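Local coordinates for protein novel antigen receptor (Ginglymostoma cirratum, PDB 4Q97) that forms the first constant domain (C1) of the shark antibody IgNAR, an immunoglobulin-fold module that probably helps pair its chains, at residues R27-E41 with D70-W84. Sequence-based numbering, arbitrary orientation.
Sequences RFVQLVCLISGYYPE and DFSCASLLKVPLQEW
V29, L31, C33 and I35 pair in antiparallel register with V79, L77, S75 and C73, joining the central strands, B and E, of the four-stranded sheet of a C1-set immunoglobulin sandwich. Their backbone bonds are mostly straight, L31 N to L77 O spanning 2.8 Å at 174°, whereas V29 N to V79 O is weak. Beyond S36 the register slips: G37 and Y38 both face F71 in a G1 bulge, where G37 N donates to F71 O (2.9 Å) and F71 N makes a longer bond to Y38 O.

Two CH-pi contacts close this end. F71 CB sits over one face of the Y38 ring, toward its rim, while E41 CB lies above the centre of the F71 ring at 4.0 Å. With CG between its backbone N and carbonyl carbon (chi1 60°), the Y38 ring swings obliquely back across F71, bringing OH to 3.6 Å from C73 SG.

Apolar contacts fill the inner face, where L31 CG meets V79 CG1 at 3.7 Å and V29 CG1 lies over the W84 indole, off-centre. C33 is disulfide-bonded to C92 of the opposing sheet. On the other face, V32 and L76 run side by side and pack on L34 of the second subunit. Backbone bonds thus fix the register, committing one apolar face to the disulfide-pinned core and the other to the dimer.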
ATOM      1  N   ARG A  27     -12.892 -14.548   1.847  1.00 47.96           N
ATOM      2  CA  ARG A  27     -13.820 -13.856   2.749  1.00 51.46           C
ATOM      3  C   ARG A  27     -13.170 -12.735   3.567  1.00 49.04           C
ATOM      4  O   ARG A  27     -13.341 -12.650   4.783  1.00 49.48           O
ATOM      5  CB  ARG A  27     -14.580 -14.853   3.645  1.00 54.41           C
ATOM      6  CG  ARG A  27     -15.248 -15.999   2.892  1.00 57.51           C
ATOM      7  CD  ARG A  27     -16.421 -15.528   2.043  1.00 60.21           C
ATOM      8  NE  ARG A  27     -16.444 -16.170   0.728  1.00 63.20           N
ATOM      9  CZ  ARG A  27     -17.177 -17.235   0.408  1.00 66.55           C
ATOM     10  NH1 ARG A  27     -17.968 -17.809   1.305  1.00 67.43           N
ATOM     11  NH2 ARG A  27     -17.115 -17.730  -0.820  1.00 69.06           N
ATOM     12  N   PHE A  28     -12.417 -11.882   2.879  1.00 49.59           N
ATOM     13  CA  PHE A  28     -11.867 -10.675   3.484  1.00 50.42           C
ATOM     14  C   PHE A  28     -11.807  -9.524   2.478  1.00 45.64           C
ATOM     15  O   PHE A  28     -12.134  -9.685   1.294  1.00 45.22           O
ATOM     16  CB  PHE A  28     -10.507 -10.948   4.167  1.00 58.26           C
ATOM     17  CG  PHE A  28      -9.326 -10.977   3.229  1.00 63.77           C
ATOM     18  CD1 PHE A  28      -8.490  -9.867   3.109  1.00 67.76           C
ATOM     19  CD2 PHE A  28      -9.026 -12.120   2.491  1.00 64.60           C
ATOM     20  CE1 PHE A  28      -7.395  -9.888   2.256  1.00 68.34           C
ATOM     21  CE2 PHE A  28      -7.930 -12.147   1.636  1.00 65.46           C
ATOM     22  CZ  PHE A  28      -7.114 -11.029   1.520  1.00 68.57           C
ATOM     23  N   VAL A  29     -11.410  -8.356   2.962  1.00 41.23           N
ATOM     24  CA  VAL A  29     -11.318  -7.175   2.128  1.00 33.96           C
ATOM     25  C   VAL A  29     -10.084  -6.440   2.618  1.00 29.70           C
ATOM     26  O   VAL A  29      -9.858  -6.333   3.825  1.00 30.10           O
ATOM     27  CB  VAL A  29     -12.624  -6.340   2.203  1.00 35.01           C
ATOM     28  CG1 VAL A  29     -12.464  -5.096   3.063  1.00 32.52           C
ATOM     29  CG2 VAL A  29     -13.095  -5.963   0.810  1.00 33.00           C
ATOM     30  N   GLN A  30      -9.257  -5.989   1.681  1.00 27.24           N
ATOM     31  CA  GLN A  30      -7.970  -5.388   2.022  1.00 27.42           C
ATOM     32  C   GLN A  30      -8.039  -3.869   1.954  1.00 25.39           C
ATOM     33  O   GLN A  30      -8.440  -3.289   0.936  1.00 24.32           O
ATOM     34  CB  GLN A  30      -6.861  -5.920   1.105  1.00 30.67           C
ATOM     35  CG  GLN A  30      -5.439  -5.574   1.539  1.00 34.58           C
ATOM     36  CD  GLN A  30      -4.822  -6.601   2.474  1.00 39.57           C
ATOM     37  OE1 GLN A  30      -5.523  -7.457   3.036  1.00 46.63           O
ATOM     38  NE2 GLN A  30      -3.501  -6.517   2.639  1.00 45.85           N
ATOM     39  N   LEU A  31      -7.660  -3.241   3.062  1.00 23.88           N
ATOM     40  CA  LEU A  31      -7.552  -1.794   3.141  1.00 22.16           C
ATOM     41  C   LEU A  31      -6.096  -1.415   3.319  1.00 22.34           C
ATOM     42  O   LEU A  31      -5.372  -2.051   4.084  1.00 22.28           O
ATOM     43  CB  LEU A  31      -8.380  -1.235   4.298  1.00 22.58           C
ATOM     44  CG  LEU A  31      -9.886  -1.484   4.315  1.00 24.98           C
ATOM     45  CD1 LEU A  31     -10.521  -0.652   5.414  1.00 26.54           C
ATOM     46  CD2 LEU A  31     -10.528  -1.163   2.976  1.00 26.34           C
ATOM     47  N   VAL A  32      -5.672  -0.384   2.597  1.00 24.28           N
ATOM     48  CA  VAL A  32      -4.310   0.110   2.691  1.00 24.69           C
ATOM     49  C   VAL A  32      -4.331   1.549   3.190  1.00 23.79           C
ATOM     50  O   VAL A  32      -4.916   2.434   2.557  1.00 23.70           O
ATOM     51  CB  VAL A  32      -3.569   0.033   1.335  1.00 26.87           C
ATOM     52  CG1 VAL A  32      -2.163   0.612   1.453  1.00 27.07           C
ATOM     53  CG2 VAL A  32      -3.503  -1.401   0.835  1.00 27.64           C
ATOM     54  N   CYS A  33      -3.700   1.775   4.335  1.00 22.60           N
ATOM     55  CA  CYS A  33      -3.449   3.136   4.779  1.00 22.14           C
ATOM     56  C   CYS A  33      -2.053   3.552   4.319  1.00 20.65           C
ATOM     57  O   CYS A  33      -1.049   3.223   4.952  1.00 21.69           O
ATOM     58  CB  CYS A  33      -3.612   3.260   6.295  1.00 24.24           C
ATOM     59  SG  CYS A  33      -3.437   4.938   6.932  1.00 25.99           S
ATOM     60  N   LEU A  34      -2.004   4.256   3.192  1.00 19.26           N
ATOM     61  CA  LEU A  34      -0.751   4.764   2.662  1.00 16.82           C
ATOM     62  C   LEU A  34      -0.340   6.066   3.319  1.00 16.28           C
ATOM     63  O   LEU A  34      -1.097   7.036   3.316  1.00 16.98           O
ATOM     64  CB  LEU A  34      -0.835   4.979   1.159  1.00 17.25           C
ATOM     65  CG  LEU A  34       0.560   5.114   0.571  1.00 18.33           C
ATOM     66  CD1 LEU A  34       1.325   3.808   0.731  1.00 20.07           C
ATOM     67  CD2 LEU A  34       0.438   5.508  -0.880  1.00 22.07           C
ATOM     68  N   ILE A  35       0.874   6.067   3.863  1.00 16.25           N
ATOM     69  CA  ILE A  35       1.452   7.204   4.570  1.00 16.03           C
ATOM     70  C   ILE A  35       2.805   7.533   3.931  1.00 16.51           C
ATOM     71  O   ILE A  35       3.786   6.820   4.147  1.00 17.32           O
ATOM     72  CB  ILE A  35       1.704   6.863   6.055  1.00 16.25           C
ATOM     73  CG1 ILE A  35       0.474   6.210   6.693  1.00 16.39           C
ATOM     74  CG2 ILE A  35       2.127   8.114   6.812  1.00 17.17           C
ATOM     75  CD1 ILE A  35       0.770   5.458   7.980  1.00 18.58           C
ATOM     76  N   SER A  36       2.860   8.618   3.166  1.00 17.11           N
ATOM     77  CA  SER A  36       4.055   8.949   2.391  1.00 18.13           C
ATOM     78  C   SER A  36       4.441  10.414   2.517  1.00 18.87           C
ATOM     79  O   SER A  36       3.583  11.274   2.705  1.00 22.01           O
ATOM     80  CB  SER A  36       3.814   8.617   0.916  1.00 17.80           C
ATOM     81  OG  SER A  36       2.659   9.278   0.445  1.00 17.60           O
ATOM     82  N   GLY A  37       5.732  10.699   2.407  1.00 19.82           N
ATOM     83  CA  GLY A  37       6.202  12.080   2.300  1.00 21.60           C
ATOM     84  C   GLY A  37       6.438  12.781   3.618  1.00 21.44           C
ATOM     85  O   GLY A  37       6.410  14.017   3.694  1.00 22.84           O
ATOM     86  N   TYR A  38       6.687  11.991   4.657  1.00 21.42           N
ATOM     87  CA  TYR A  38       6.929  12.534   5.983  1.00 22.39           C
ATOM     88  C   TYR A  38       8.401  12.448   6.379  1.00 24.32           C
ATOM     89  O   TYR A  38       9.111  11.502   6.015  1.00 27.62           O
ATOM     90  CB  TYR A  38       6.032  11.854   7.025  1.00 23.02           C
ATOM     91  CG  TYR A  38       6.236  10.361   7.141  1.00 23.87           C
ATOM     92  CD1 TYR A  38       7.084   9.832   8.106  1.00 25.69           C
ATOM     93  CD2 TYR A  38       5.575   9.475   6.290  1.00 24.63           C
ATOM     94  CE1 TYR A  38       7.280   8.464   8.216  1.00 27.59           C
ATOM     95  CE2 TYR A  38       5.766   8.102   6.394  1.00 26.10           C
ATOM     96  CZ  TYR A  38       6.624   7.606   7.356  1.00 27.17           C
ATOM     97  OH  TYR A  38       6.823   6.250   7.476  1.00 29.29           O
ATOM     98  N   TYR A  39       8.844  13.465   7.108  1.00 25.75           N
ATOM     99  CA  TYR A  39      10.185  13.526   7.672  1.00 27.82           C
ATOM    100  C   TYR A  39      10.084  14.269   9.003  1.00 30.17           C
ATOM    101  O   TYR A  39       9.433  15.317   9.060  1.00 30.01           O
ATOM    102  CB  TYR A  39      11.146  14.266   6.734  1.00 27.85           C
ATOM    103  CG  TYR A  39      12.583  14.205   7.195  1.00 28.53           C
ATOM    104  CD1 TYR A  39      13.435  13.210   6.732  1.00 30.34           C
ATOM    105  CD2 TYR A  39      13.084  15.126   8.118  1.00 29.14           C
ATOM    106  CE1 TYR A  39      14.748  13.135   7.162  1.00 33.41           C
ATOM    107  CE2 TYR A  39      14.397  15.055   8.559  1.00 32.02           C
ATOM    108  CZ  TYR A  39      15.223  14.057   8.072  1.00 33.73           C
ATOM    109  OH  TYR A  39      16.529  13.973   8.486  1.00 37.13           O
ATOM    110  N   PRO A  40      10.695  13.732  10.084  1.00 31.11           N
ATOM    111  CA  PRO A  40      11.408  12.458  10.271  1.00 33.42           C
ATOM    112  C   PRO A  40      10.485  11.240  10.166  1.00 35.60           C
ATOM    113  O   PRO A  40       9.303  11.390   9.861  1.00 36.69           O
ATOM    114  CB  PRO A  40      11.955  12.572  11.702  1.00 34.01           C
ATOM    115  CG  PRO A  40      11.976  14.027  11.999  1.00 31.63           C
ATOM    116  CD  PRO A  40      10.765  14.558  11.301  1.00 31.42           C
ATOM    117  N   GLU A  41      11.025  10.049  10.418  1.00 37.85           N
ATOM    118  CA  GLU A  41      10.263   8.803  10.284  1.00 40.84           C
ATOM    119  C   GLU A  41       9.157   8.613  11.340  1.00 39.64           C
ATOM    120  O   GLU A  41       8.083   8.114  11.021  1.00 41.59           O
ATOM    121  CB  GLU A  41      11.209   7.594  10.242  1.00 44.52           C
ATOM    122  CG  GLU A  41      11.950   7.315  11.537  1.00 48.40           C
ATOM    123  CD  GLU A  41      13.416   7.005  11.309  1.00 52.60           C
ATOM    124  OE1 GLU A  41      14.251   7.878  11.623  1.00 56.94           O
ATOM    125  OE2 GLU A  41      13.732   5.903  10.807  1.00 51.74           O
ATOM    126  N   ASP A  70      12.491  11.162   1.679  1.00 37.87           N
ATOM    127  CA  ASP A  70      11.177  11.029   2.261  1.00 36.18           C
ATOM    128  C   ASP A  70      11.026   9.627   2.786  1.00 37.30           C
ATOM    129  O   ASP A  70      11.796   8.728   2.427  1.00 39.91           O
ATOM    130  CB  ASP A  70      10.127  11.196   1.170  1.00 33.96           C
ATOM    131  CG  ASP A  70       9.398  12.487   1.262  1.00 32.42           C
ATOM    132  OD1 ASP A  70       9.417  13.099   2.351  1.00 34.71           O
ATOM    133  OD2 ASP A  70       8.788  12.877   0.249  1.00 33.39           O
ATOM    134  N   PHE A  71      10.008   9.435   3.614  1.00 32.47           N
ATOM    135  CA  PHE A  71       9.621   8.109   4.025  1.00 31.94           C
ATOM    136  C   PHE A  71       8.197   7.821   3.581  1.00 31.88           C
ATOM    137  O   PHE A  71       7.311   8.671   3.692  1.00 31.26           O
ATOM    138  CB  PHE A  71       9.756   7.946   5.538  1.00 33.97           C
ATOM    139  CG  PHE A  71      11.176   8.001   6.030  1.00 35.25           C
ATOM    140  CD1 PHE A  71      11.982   6.867   6.006  1.00 34.87           C
ATOM    141  CD2 PHE A  71      11.705   9.190   6.526  1.00 35.65           C
ATOM    142  CE1 PHE A  71      13.288   6.917   6.464  1.00 35.59           C
ATOM    143  CE2 PHE A  71      13.010   9.246   6.988  1.00 36.93           C
ATOM    144  CZ  PHE A  71      13.805   8.107   6.954  1.00 37.66           C
ATOM    145  N   SER A  72       8.003   6.620   3.048  1.00 31.30           N
ATOM    146  CA  SER A  72       6.676   6.090   2.797  1.00 28.23           C
ATOM    147  C   SER A  72       6.546   4.759   3.511  1.00 28.01           C
ATOM    148  O   SER A  72       7.516   4.004   3.620  1.00 28.76           O
ATOM    149  CB  SER A  72       6.441   5.890   1.303  1.00 27.57           C
ATOM    150  OG  SER A  72       6.464   7.121   0.603  1.00 28.53           O
ATOM    151  N   CYS A  73       5.354   4.480   4.019  1.00 25.14           N
ATOM    152  CA  CYS A  73       5.053   3.154   4.528  1.00 24.88           C
ATOM    153  C   CYS A  73       3.584   2.876   4.301  1.00 23.73           C
ATOM    154  O   CYS A  73       2.820   3.788   3.972  1.00 22.99           O
ATOM    155  CB  CYS A  73       5.440   3.012   6.005  1.00 26.74           C
ATOM    156  SG  CYS A  73       4.294   3.740   7.191  1.00 27.90           S
ATOM    157  N   ALA A  74       3.194   1.616   4.453  1.00 24.11           N
ATOM    158  CA  ALA A  74       1.799   1.232   4.302  1.00 24.17           C
ATOM    159  C   ALA A  74       1.341   0.469   5.535  1.00 26.03           C
ATOM    160  O   ALA A  74       2.085  -0.355   6.082  1.00 27.64           O
ATOM    161  CB  ALA A  74       1.610   0.393   3.047  1.00 21.38           C
ATOM    162  N   SER A  75       0.126   0.769   5.986  1.00 25.79           N
ATOM    163  CA  SER A  75      -0.511  -0.008   7.039  1.00 26.42           C
ATOM    164  C   SER A  75      -1.630  -0.843   6.431  1.00 28.11           C
ATOM    165  O   SER A  75      -2.551  -0.307   5.803  1.00 33.32           O
ATOM    166  CB  SER A  75      -1.045   0.890   8.154  1.00 26.36           C
ATOM    167  OG  SER A  75      -1.472   0.105   9.256  1.00 26.51           O
ATOM    168  N   LEU A  76      -1.541  -2.154   6.627  1.00 28.24           N
ATOM    169  CA  LEU A  76      -2.411  -3.111   5.952  1.00 28.93           C
ATOM    170  C   LEU A  76      -3.419  -3.766   6.887  1.00 30.35           C
ATOM    171  O   LEU A  76      -3.039  -4.445   7.841  1.00 30.34           O
ATOM    172  CB  LEU A  76      -1.560  -4.191   5.286  1.00 29.08           C
ATOM    173  CG  LEU A  76      -0.843  -3.770   4.010  1.00 31.16           C
ATOM    174  CD1 LEU A  76       0.365  -4.654   3.736  1.00 28.34           C
ATOM    175  CD2 LEU A  76      -1.835  -3.815   2.862  1.00 33.70           C
ATOM    176  N   LEU A  77      -4.702  -3.563   6.597  1.00 29.84           N
ATOM    177  CA  LEU A  77      -5.770  -4.175   7.370  1.00 32.04           C
ATOM    178  C   LEU A  77      -6.635  -5.077   6.498  1.00 34.64           C
ATOM    179  O   LEU A  77      -7.130  -4.657   5.443  1.00 33.99           O
ATOM    180  CB  LEU A  77      -6.627  -3.111   8.065  1.00 31.21           C
ATOM    181  CG  LEU A  77      -7.916  -3.562   8.773  1.00 32.16           C
ATOM    182  CD1 LEU A  77      -7.627  -4.327  10.057  1.00 34.45           C
ATOM    183  CD2 LEU A  77      -8.817  -2.373   9.063  1.00 33.27           C
ATOM    184  N   LYS A  78      -6.794  -6.324   6.940  1.00 37.66           N
ATOM    185  CA  LYS A  78      -7.759  -7.238   6.340  1.00 39.28           C
ATOM    186  C   LYS A  78      -9.036  -7.121   7.146  1.00 37.83           C
ATOM    187  O   LYS A  78      -9.039  -7.387   8.353  1.00 42.67           O
ATOM    188  CB  LYS A  78      -7.274  -8.687   6.393  1.00 40.76           C
ATOM    189  CG  LYS A  78      -5.773  -8.881   6.266  1.00 43.30           C
ATOM    190  CD  LYS A  78      -5.427 -10.352   6.415  1.00 45.23           C
ATOM    191  CE  LYS A  78      -4.150 -10.554   7.218  1.00 47.80           C
ATOM    192  NZ  LYS A  78      -4.116 -11.907   7.848  1.00 43.77           N
ATOM    193  N   VAL A  79     -10.115  -6.705   6.491  1.00 34.89           N
ATOM    194  CA  VAL A  79     -11.414  -6.653   7.152  1.00 37.77           C
ATOM    195  C   VAL A  79     -12.358  -7.722   6.597  1.00 36.82           C
ATOM    196  O   VAL A  79     -12.495  -7.862   5.383  1.00 38.03           O
ATOM    197  CB  VAL A  79     -12.033  -5.221   7.158  1.00 41.70           C
ATOM    198  CG1 VAL A  79     -11.175  -4.241   6.373  1.00 43.08           C
ATOM    199  CG2 VAL A  79     -13.472  -5.209   6.658  1.00 45.32           C
ATOM    200  N   PRO A  80     -12.972  -8.514   7.495  1.00 38.63           N
ATOM    201  CA  PRO A  80     -14.045  -9.438   7.149  1.00 39.56           C
ATOM    202  C   PRO A  80     -15.019  -8.848   6.121  1.00 40.35           C
ATOM    203  O   PRO A  80     -15.507  -7.731   6.303  1.00 42.07           O
ATOM    204  CB  PRO A  80     -14.749  -9.659   8.494  1.00 39.04           C
ATOM    205  CG  PRO A  80     -13.727  -9.329   9.547  1.00 38.56           C
ATOM    206  CD  PRO A  80     -12.520  -8.728   8.881  1.00 38.80           C
ATOM    207  N   LEU A  81     -15.280  -9.593   5.048  1.00 41.12           N
ATOM    208  CA  LEU A  81     -16.177  -9.149   3.975  1.00 43.75           C
ATOM    209  C   LEU A  81     -17.563  -8.875   4.549  1.00 47.57           C
ATOM    210  O   LEU A  81     -18.246  -7.934   4.140  1.00 48.15           O
ATOM    211  CB  LEU A  81     -16.271 -10.217   2.881  1.00 43.63           C
ATOM    212  CG  LEU A  81     -16.251  -9.819   1.399  1.00 45.77           C
ATOM    213  CD1 LEU A  81     -16.657 -11.008   0.537  1.00 46.79           C
ATOM    214  CD2 LEU A  81     -17.137  -8.624   1.081  1.00 47.39           C
ATOM    215  N   GLN A  82     -17.960  -9.720   5.497  1.00 50.45           N
ATOM    216  CA  GLN A  82     -19.136  -9.517   6.332  1.00 54.95           C
ATOM    217  C   GLN A  82     -19.180  -8.088   6.865  1.00 58.68           C
ATOM    218  O   GLN A  82     -20.165  -7.365   6.677  1.00 61.58           O
ATOM    219  CB  GLN A  82     -19.069 -10.488   7.514  1.00 58.08           C
ATOM    220  CG  GLN A  82     -20.410 -10.914   8.075  1.00 62.70           C
ATOM    221  CD  GLN A  82     -21.190 -11.813   7.135  1.00 64.92           C
ATOM    222  OE1 GLN A  82     -20.626 -12.464   6.250  1.00 56.94           O
ATOM    223  NE2 GLN A  82     -22.500 -11.856   7.327  1.00 74.92           N
ATOM    224  N   GLU A  83     -18.081  -7.693   7.505  1.00 56.13           N
ATOM    225  CA  GLU A  83     -17.960  -6.414   8.194  1.00 53.22           C
ATOM    226  C   GLU A  83     -17.821  -5.214   7.254  1.00 53.53           C
ATOM    227  O   GLU A  83     -17.733  -4.074   7.710  1.00 58.36           O
ATOM    228  CB  GLU A  83     -16.766  -6.473   9.148  1.00 53.96           C
ATOM    229  CG  GLU A  83     -16.982  -7.365  10.359  1.00 55.03           C
ATOM    230  CD  GLU A  83     -17.604  -6.617  11.519  1.00 59.31           C
ATOM    231  OE1 GLU A  83     -18.746  -6.951  11.911  1.00 59.45           O
ATOM    232  OE2 GLU A  83     -16.948  -5.686  12.033  1.00 61.67           O
ATOM    233  N   TRP A  84     -17.814  -5.469   5.949  1.00 49.84           N
ATOM    234  CA  TRP A  84     -17.582  -4.413   4.968  1.00 48.05           C
ATOM    235  C   TRP A  84     -18.857  -3.709   4.488  1.00 56.94           C
ATOM    236  O   TRP A  84     -18.834  -2.501   4.275  1.00 62.62           O
ATOM    237  CB  TRP A  84     -16.739  -4.937   3.793  1.00 42.33           C
ATOM    238  CG  TRP A  84     -16.475  -3.930   2.695  1.00 38.86           C
ATOM    239  CD1 TRP A  84     -16.894  -4.011   1.397  1.00 38.86           C
ATOM    240  CD2 TRP A  84     -15.736  -2.700   2.803  1.00 36.51           C
ATOM    241  NE1 TRP A  84     -16.466  -2.912   0.688  1.00 39.13           N
ATOM    242  CE2 TRP A  84     -15.755  -2.091   1.525  1.00 37.39           C
ATOM    243  CE3 TRP A  84     -15.063  -2.053   3.852  1.00 34.03           C
ATOM    244  CZ2 TRP A  84     -15.123  -0.866   1.266  1.00 36.19           C
ATOM    245  CZ3 TRP A  84     -14.438  -0.830   3.593  1.00 31.75           C
ATOM    246  CH2 TRP A  84     -14.473  -0.254   2.308  1.00 33.78           C
TER